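PDB 6L4U: fucoxanthin chlorophyll a/c-binding protein Lhcq11 from Chaetoceros gracilis, which binds chlorophylls a and c, fucoxanthin and diadinoxanthin and probably harvests light as an antenna subunit in the diatom Chaetoceros gracilis. Local coordinates for residues Y[167-172]-Y[184-189]. Residues are numbered along the deposited sequence; the frame is centred on the assembly and turned at random.
Sequences LFHTRR and PGKNMV. With KC1 (Chlorophyll c1), chain B.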
loop_
_atom_site.group_PDB
_atom_site.type_symbol
_atom_site.label_atom_id
_atom_site.label_comp_id
_atom_site.label_asym_id
_atom_site.label_seq_id
_atom_site.Cartn_x
_atom_site.Cartn_y
_atom_site.Cartn_z
ATOM N N LEU Y 167 -61.732 13.378 -18.894
ATOM C CA LEU Y 167 -61.213 14.700 -19.227
ATOM C C LEU Y 167 -62.339 15.720 -19.356
ATOM O O LEU Y 167 -62.275 16.799 -18.760
ATOM C CB LEU Y 167 -60.391 14.632 -20.516
ATOM C CG LEU Y 167 -59.476 15.818 -20.830
ATOM C CD1 LEU Y 167 -58.156 15.332 -21.391
ATOM C CD2 LEU Y 167 -60.129 16.776 -21.811
ATOM N N PHE Y 168 -63.377 15.397 -20.133
ATOM C CA PHE Y 168 -64.510 16.308 -20.260
ATOM C C PHE Y 168 -65.363 16.320 -19.001
ATOM O O PHE Y 168 -66.145 17.257 -18.806
ATOM C CB PHE Y 168 -65.385 15.942 -21.460
ATOM C CG PHE Y 168 -64.668 15.969 -22.781
ATOM C CD1 PHE Y 168 -63.607 16.827 -23.002
ATOM C CD2 PHE Y 168 -65.072 15.137 -23.814
ATOM C CE1 PHE Y 168 -62.959 16.838 -24.215
ATOM C CE2 PHE Y 168 -64.414 15.150 -25.030
ATOM C CZ PHE Y 168 -63.362 16.008 -25.227
ATOM N N HIS Y 169 -65.238 15.292 -18.158
ATOM C CA HIS Y 169 -65.814 15.342 -16.819
ATOM C C HIS Y 169 -65.174 16.442 -15.985
ATOM O O HIS Y 169 -65.827 17.037 -15.126
ATOM C CB HIS Y 169 -65.643 13.991 -16.125
ATOM C CG HIS Y 169 -66.836 13.096 -16.229
ATOM N ND1 HIS Y 169 -68.040 13.390 -15.629
ATOM C CD2 HIS Y 169 -67.010 11.909 -16.855
ATOM C CE1 HIS Y 169 -68.904 12.425 -15.882
ATOM N NE2 HIS Y 169 -68.305 11.515 -16.628
ATOM N N THR Y 170 -63.895 16.727 -16.225
ATOM C CA THR Y 170 -63.161 17.633 -15.351
ATOM C C THR Y 170 -63.234 19.079 -15.826
ATOM O O THR Y 170 -63.528 19.979 -15.033
ATOM C CB THR Y 170 -61.708 17.184 -15.253
ATOM O OG1 THR Y 170 -61.670 15.764 -15.084
ATOM C CG2 THR Y 170 -61.029 17.846 -14.069
ATOM N N ARG Y 171 -62.967 19.323 -17.108
ATOM C CA ARG Y 171 -62.813 20.688 -17.596
ATOM C C ARG Y 171 -64.095 21.276 -18.166
ATOM O O ARG Y 171 -64.298 22.491 -18.081
ATOM C CB ARG Y 171 -61.721 20.741 -18.667
ATOM C CG ARG Y 171 -60.334 20.437 -18.145
ATOM C CD ARG Y 171 -59.262 20.726 -19.180
ATOM N NE ARG Y 171 -57.935 20.524 -18.613
ATOM C CZ ARG Y 171 -57.231 19.408 -18.753
ATOM N NH1 ARG Y 171 -56.039 19.301 -18.192
ATOM N NH2 ARG Y 171 -57.719 18.397 -19.455
ATOM N N ARG Y 172 -64.965 20.449 -18.744
ATOM C CA ARG Y 172 -66.149 20.928 -19.443
ATOM C C ARG Y 172 -67.431 20.686 -18.655
ATOM O O ARG Y 172 -68.491 20.470 -19.249
ATOM C CB ARG Y 172 -66.238 20.275 -20.821
ATOM C CG ARG Y 172 -65.112 20.668 -21.754
ATOM C CD ARG Y 172 -65.275 20.001 -23.100
ATOM N NE ARG Y 172 -64.485 20.654 -24.138
ATOM C CZ ARG Y 172 -64.456 20.261 -25.405
ATOM N NH1 ARG Y 172 -65.171 19.214 -25.791
ATOM N NH2 ARG Y 172 -63.715 20.917 -26.286
ATOM N N PRO Y 184 -72.424 11.267 -11.435
ATOM C CA PRO Y 184 -71.704 10.024 -11.747
ATOM C C PRO Y 184 -72.247 9.258 -12.944
ATOM O O PRO Y 184 -71.644 8.254 -13.332
ATOM C CB PRO Y 184 -71.855 9.204 -10.460
ATOM C CG PRO Y 184 -73.105 9.705 -9.847
ATOM C CD PRO Y 184 -73.199 11.161 -10.186
ATOM N N GLY Y 185 -73.348 9.672 -13.551
ATOM C CA GLY Y 185 -73.844 8.926 -14.688
ATOM C C GLY Y 185 -73.746 9.661 -16.007
ATOM O O GLY Y 185 -74.023 9.078 -17.059
ATOM N N LYS Y 186 -73.313 10.925 -15.972
ATOM C CA LYS Y 186 -73.585 11.823 -17.090
ATOM C C LYS Y 186 -72.671 11.563 -18.286
ATOM O O LYS Y 186 -73.033 11.929 -19.409
ATOM C CB LYS Y 186 -73.493 13.280 -16.642
ATOM C CG LYS Y 186 -72.129 13.689 -16.182
ATOM C CD LYS Y 186 -72.084 15.135 -15.786
ATOM C CE LYS Y 186 -70.679 15.500 -15.387
ATOM N NZ LYS Y 186 -70.249 14.850 -14.124
ATOM N N ASN Y 187 -71.483 10.978 -18.059
ATOM C CA ASN Y 187 -70.645 10.311 -19.077
ATOM C C ASN Y 187 -70.309 11.247 -20.249
ATOM O O ASN Y 187 -70.772 11.067 -21.377
ATOM C CB ASN Y 187 -71.343 9.022 -19.548
ATOM C CG ASN Y 187 -70.438 8.078 -20.362
ATOM O OD1 ASN Y 187 -69.576 8.486 -21.140
ATOM N ND2 ASN Y 187 -70.656 6.783 -20.171
ATOM N N MET Y 188 -69.522 12.278 -19.958
ATOM C CA MET Y 188 -69.375 13.396 -20.889
ATOM C C MET Y 188 -68.375 13.063 -21.992
ATOM O O MET Y 188 -67.170 13.258 -21.848
ATOM C CB MET Y 188 -68.961 14.658 -20.145
ATOM C CG MET Y 188 -70.127 15.451 -19.589
ATOM S SD MET Y 188 -69.723 17.187 -19.334
ATOM C CE MET Y 188 -68.796 17.526 -20.831
ATOM N N VAL Y 189 -68.890 12.552 -23.107
ATOM C CA VAL Y 189 -68.214 12.554 -24.406
ATOM C C VAL Y 189 -69.233 12.980 -25.460
ATOM O O VAL Y 189 -70.347 12.438 -25.503
ATOM C CB VAL Y 189 -67.572 11.195 -24.745
ATOM C CG1 VAL Y 189 -66.250 11.019 -24.027
ATOM C CG2 VAL Y 189 -68.491 10.049 -24.358
HETATM N NB KC1 B . -79.888 4.652 -21.335
HETATM N ND KC1 B . -76.404 6.632 -21.913
HETATM C C1A KC1 B . -78.589 8.591 -20.622
HETATM C C1B KC1 B . -80.963 5.053 -20.669
HETATM C C1C KC1 B . -77.677 2.934 -22.601
HETATM C C1D KC1 B . -75.105 6.365 -22.466
HETATM C C2A KC1 B . -79.550 9.600 -20.012
HETATM C C2B KC1 B . -81.966 4.000 -20.392
HETATM C C2C KC1 B . -76.767 1.926 -23.195
HETATM C C2D KC1 B . -74.174 7.512 -22.522
HETATM C C3A KC1 B . -80.774 8.743 -19.783
HETATM C C3B KC1 B . -81.337 2.807 -21.006
HETATM C C3C KC1 B . -75.509 2.660 -23.388
HETATM C C3D KC1 B . -75.051 8.555 -21.932
HETATM C C4A KC1 B . -80.278 7.435 -20.299
HETATM C C4B KC1 B . -80.056 3.344 -21.564
HETATM C C4C KC1 B . -75.855 4.011 -22.877
HETATM C C4D KC1 B . -76.269 7.976 -21.622
HETATM C CAA KC1 B . -80.064 10.716 -20.923
HETATM C CAB KC1 B . -81.881 1.421 -21.045
HETATM C CAC KC1 B . -74.204 2.154 -23.953
HETATM C CAD KC1 B . -75.124 9.981 -21.556
HETATM C CBA KC1 B . -79.596 12.124 -20.556
HETATM C CBB KC1 B . -81.877 0.641 -22.113
HETATM C CBC KC1 B . -74.181 2.480 -25.428
HETATM C CBD KC1 B . -76.456 10.259 -20.980
HETATM C CED KC1 B . -77.085 10.276 -17.235
HETATM C CGA KC1 B . -79.755 12.445 -19.089
HETATM C CGD KC1 B . -76.299 10.716 -19.562
HETATM C CHA KC1 B . -77.191 8.965 -21.032
HETATM C CHB KC1 B . -81.157 6.440 -20.237
HETATM C CHC KC1 B . -79.057 2.531 -22.276
HETATM C CHD KC1 B . -74.779 5.020 -22.927
HETATM C CMA KC1 B . -81.045 8.648 -18.298
HETATM C CMB KC1 B . -83.271 4.133 -19.665
HETATM C CMC KC1 B . -77.051 0.497 -23.529
HETATM C CMD KC1 B . -72.766 7.749 -22.992
HETATM N NA KC1 B . -79.029 7.392 -20.765
HETATM N NC KC1 B . -77.127 4.145 -22.417
HETATM O O1A KC1 B . -80.800 12.241 -18.497
HETATM O O1D KC1 B . -76.011 11.876 -19.324
HETATM O O2A KC1 B . -78.644 13.027 -18.356
HETATM O O2D KC1 B . -76.536 9.795 -18.463
HETATM O OBD KC1 B . -74.169 10.817 -21.710
HETATM MG MG KC1 B . -78.234 5.761 -21.776
#
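Lys186 NZ is gripped by two acceptors: Thr183 O, just ahead in the same loop, and His169 ND1 at 3.0 Å, reached tip to tip. The ammonium sits at the imidazole edge, 2° out of the ring plane; a bend at chi4 (-69°) turns it there, with Lys186 CG 3.5 Å from His169 CE1. A cation this close would probably favour a neutral ring protonated on NE2. An alanine in place of His169 would remove the imidazole and would probably leave Lys186 with one acceptor fewer and loosen the loop against the helix. Beyond the ring, Met188 CB points toward the helix and chi3 (42°) bends its thioether so that CE lies 3.3 Å from Phe168 O and 3.8 Å from Arg172 CB. Phe168 presents its edge to the loop, with CD2 3.4 Å from Met188 O; Arg172 NH1 lies over one face, offset toward the rim. On the pigment side, Gly185 O accepts a hydrogen bond from Arg104 of helix 89-115, and Lys186 O comes within 2.8 Å of OBD of the chlorophyll c1. Segment 184-189 thus packs between helix 148-171 and a chlorophyll c1 pocket, an interhelical loop lining a pigment site in the chlorophyll a/b-binding protein fold.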